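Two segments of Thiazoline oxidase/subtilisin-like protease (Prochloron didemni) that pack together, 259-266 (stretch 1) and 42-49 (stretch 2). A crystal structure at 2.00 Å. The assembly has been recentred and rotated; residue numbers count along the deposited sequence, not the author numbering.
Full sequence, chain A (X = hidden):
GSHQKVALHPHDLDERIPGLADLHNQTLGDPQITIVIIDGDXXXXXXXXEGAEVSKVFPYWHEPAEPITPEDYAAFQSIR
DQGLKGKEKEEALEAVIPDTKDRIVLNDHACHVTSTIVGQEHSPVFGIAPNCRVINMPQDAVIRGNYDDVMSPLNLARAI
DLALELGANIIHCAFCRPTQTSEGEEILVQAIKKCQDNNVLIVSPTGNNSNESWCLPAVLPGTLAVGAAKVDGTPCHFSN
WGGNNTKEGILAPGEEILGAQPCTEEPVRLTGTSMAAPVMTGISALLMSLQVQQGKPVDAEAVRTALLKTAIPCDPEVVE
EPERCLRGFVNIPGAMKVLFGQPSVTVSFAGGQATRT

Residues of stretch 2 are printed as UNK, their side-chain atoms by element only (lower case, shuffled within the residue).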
# COMPACT_ATOMS: atom_id res chain seq x y z
N GLY A 259 10.10 -5.26 1.49
CA GLY A 259 9.08 -5.40 2.49
C GLY A 259 9.17 -6.72 3.22
O GLY A 259 10.00 -7.59 2.89
N ALA A 260 8.29 -6.88 4.21
CA ALA A 260 8.27 -8.07 5.05
C ALA A 260 7.55 -9.27 4.43
O ALA A 260 6.68 -9.11 3.56
CB ALA A 260 7.66 -7.73 6.40
N GLN A 261 7.92 -10.46 4.90
CA GLN A 261 7.26 -11.71 4.54
C GLN A 261 6.96 -12.47 5.85
O GLN A 261 7.70 -12.33 6.83
CB GLN A 261 8.11 -12.53 3.56
CG GLN A 261 9.41 -13.08 4.14
CD GLN A 261 10.44 -13.49 3.10
OE1 GLN A 261 11.62 -13.20 3.26
NE2 GLN A 261 10.00 -14.18 2.07
N PRO A 262 5.85 -13.24 5.88
CA PRO A 262 5.41 -13.87 7.13
C PRO A 262 6.47 -14.78 7.78
O PRO A 262 7.24 -15.42 7.07
CB PRO A 262 4.21 -14.74 6.70
CG PRO A 262 3.82 -14.29 5.34
CD PRO A 262 4.98 -13.56 4.73
N CYS A 263 6.45 -14.81 9.11
CA CYS A 263 7.17 -15.81 9.93
C CYS A 263 8.69 -15.66 9.96
O CYS A 263 9.39 -16.55 10.47
CB CYS A 263 6.81 -17.23 9.52
SG CYS A 263 5.05 -17.60 9.68
N THR A 264 9.21 -14.56 9.43
CA THR A 264 10.64 -14.33 9.45
C THR A 264 10.98 -12.85 9.49
O THR A 264 10.22 -12.02 9.01
CB THR A 264 11.39 -15.02 8.29
OG1 THR A 264 12.77 -14.65 8.35
CG2 THR A 264 10.83 -14.59 6.92
N GLU A 265 12.14 -12.55 10.06
CA GLU A 265 12.60 -11.18 10.16
C GLU A 265 13.27 -10.70 8.87
O GLU A 265 13.43 -9.50 8.69
CB GLU A 265 13.52 -10.99 11.37
CG GLU A 265 12.77 -10.96 12.69
CD GLU A 265 11.80 -9.79 12.79
OE1 GLU A 265 12.13 -8.66 12.34
OE2 GLU A 265 10.71 -9.98 13.35
N GLU A 266 13.62 -11.64 7.99
CA GLU A 266 14.30 -11.30 6.74
C GLU A 266 13.33 -10.71 5.70
O GLU A 266 12.33 -11.34 5.36
CB GLU A 266 15.00 -12.54 6.16
CG GLU A 266 15.84 -12.29 4.91
CD GLU A 266 16.50 -13.57 4.36
OE1 GLU A 266 16.30 -14.67 4.95
OE2 GLU A 266 17.21 -13.48 3.34
N UNK A 42 -1.77 -10.12 7.65
CA UNK A 42 -0.35 -9.88 7.87
C UNK A 42 0.12 -10.44 9.21
O UNK A 42 -0.68 -10.73 10.10
c UNK A 42 -2.57 -8.93 7.98
c UNK A 42 -0.27 -8.36 7.89
c UNK A 42 -1.54 -7.96 8.52
N UNK A 43 1.44 -10.57 9.34
CA UNK A 43 2.05 -11.22 10.50
C UNK A 43 2.52 -10.14 11.47
O UNK A 43 3.57 -9.54 11.26
c UNK A 43 3.93 -12.84 11.17
c UNK A 43 3.19 -12.12 10.02
o UNK A 43 4.89 -13.57 10.86
o UNK A 43 3.57 -12.67 12.36
N UNK A 44 1.74 -9.90 12.51
CA UNK A 44 2.04 -8.85 13.49
C UNK A 44 3.14 -9.19 14.50
O UNK A 44 3.42 -8.38 15.38
c UNK A 44 -0.15 -7.51 13.57
c UNK A 44 -2.12 -6.13 13.60
o UNK A 44 -2.77 -4.89 11.66
c UNK A 44 -0.81 -6.25 11.60
c UNK A 44 -1.90 -5.76 12.29
c UNK A 44 0.06 -7.13 12.24
c UNK A 44 0.77 -8.47 14.27
c UNK A 44 -1.27 -7.00 14.24
N UNK A 45 3.74 -10.38 14.39
CA UNK A 45 4.91 -10.71 15.23
C UNK A 45 6.22 -10.15 14.65
O UNK A 45 7.24 -10.16 15.33
c UNK A 45 5.09 -12.23 15.47
o UNK A 45 5.40 -12.90 14.23
c UNK A 45 3.84 -12.84 16.09
N UNK A 46 6.20 -9.65 13.42
CA UNK A 46 7.42 -9.11 12.81
C UNK A 46 7.82 -7.79 13.46
O UNK A 46 6.96 -6.94 13.73
c UNK A 46 7.27 -8.94 11.30
c UNK A 46 7.65 -11.40 10.84
c UNK A 46 6.66 -9.93 9.07
c UNK A 46 6.77 -10.18 10.56
N UNK A 47 9.12 -7.62 13.70
CA UNK A 47 9.62 -6.46 14.45
C UNK A 47 9.34 -5.13 13.75
O UNK A 47 9.20 -4.11 14.41
o UNK A 47 11.91 -6.72 13.59
c UNK A 47 11.12 -6.59 14.77
N UNK A 48 9.22 -5.15 12.43
CA UNK A 48 8.87 -3.94 11.69
C UNK A 48 7.53 -3.33 12.12
O UNK A 48 7.29 -2.15 11.89
s UNK A 48 7.63 -5.30 9.56
c UNK A 48 8.90 -4.17 10.18
N UNK A 49 6.68 -4.13 12.76
CA UNK A 49 5.41 -3.65 13.29
C UNK A 49 5.47 -3.31 14.78
O UNK A 49 4.52 -2.79 15.34
c UNK A 49 3.97 -3.85 10.63
c UNK A 49 3.86 -6.45 9.69
c UNK A 49 3.75 -5.38 8.80
c UNK A 49 4.03 -6.21 11.04
c UNK A 49 3.80 -4.08 9.27
c UNK A 49 4.09 -4.91 11.53
c UNK A 49 4.28 -4.65 13.00
O HOH W 1 9.63 -11.49 15.08
O HOH W 2 10.28 -7.34 10.57

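Position 42 carries three side-chain carbons that close a ring onto its own backbone nitrogen, which defines a proline. Pro42 makes no contact with stretch 1.

At position 43 there are two carbons, the second bearing two oxygens, and the CA-to-CB bond points toward stretch 1. One of these oxygens lies 2.7 Å from the backbone N of Cys263 and accepts its hydrogen bond. A carboxylate on so short a stem is aspartate. Asp43, with chi1 at t, uses OD2 for this bond, leaving OD1 to turn back on its own stretch.

Position 44 shows one carbon followed by a six-carbon ring bearing an oxygen, the pattern of tyrosine. Tyr44 is out of reach of stretch 1, and its hydroxyl is hydrogen-bonded elsewhere in the structure.

A single carbon carrying one oxygen and one carbon marks position 45 as threonine. Thr45 N and OG1 both donate to Asp43 OD1, at 3.1 and 2.6 Å, which ties the carboxylate into the type I turn from Asp43 onward. Its side chain stays clear of stretch 1.

Position 46 has four carbons, forked at the second, with its two branch tips near Ala260 and Thr264: this is leucine. Leu46 CD1 approaches Ala260 CB at 3.6 Å, while Leu46 CD2 lies 3.2 Å from Thr264 O. The turn closes weakly, Leu46 N donating to Asp43 O at 3.4 Å.

At position 47 one carbon carries one oxygen, which lies 2.3 Å from Glu265 OE1: serine. Ser47 OG donates to Glu265 OE1 in this very short bond, and Ser47 N donates to Glu265 OE2 at 2.9 Å.

Position 48 has one carbon and then a sulfur 4.0 Å from Ala260 CB: cysteine. The sulfur is Cys48 SG.

Position 49 bears a carbon and a six-carbon ring without oxygen, which is phenylalanine. The ring of Phe49 stays out of contact with stretch 1, and Phe49 N donates to Leu46 O at 3.0 Å.

The contact joins two polar anchors to an apolar patch. Asp43 OD2 receives the amide of Cys263 within the type II turn from Gln261 to Thr264, and the carboxylate of Glu265 reaches across to Ser47. Between these anchors Leu46 packs on Ala260, which also meets Cys48. Water 1 donates to Thr45 O and Glu265 OE2, and water 2 accepts from Cys48 N while donating to Glu265 OE1, so both carboxylate oxygens are engaged by stretch 2 directly and through water.

Stretch 2, residues 42-49: PDYTLSCF
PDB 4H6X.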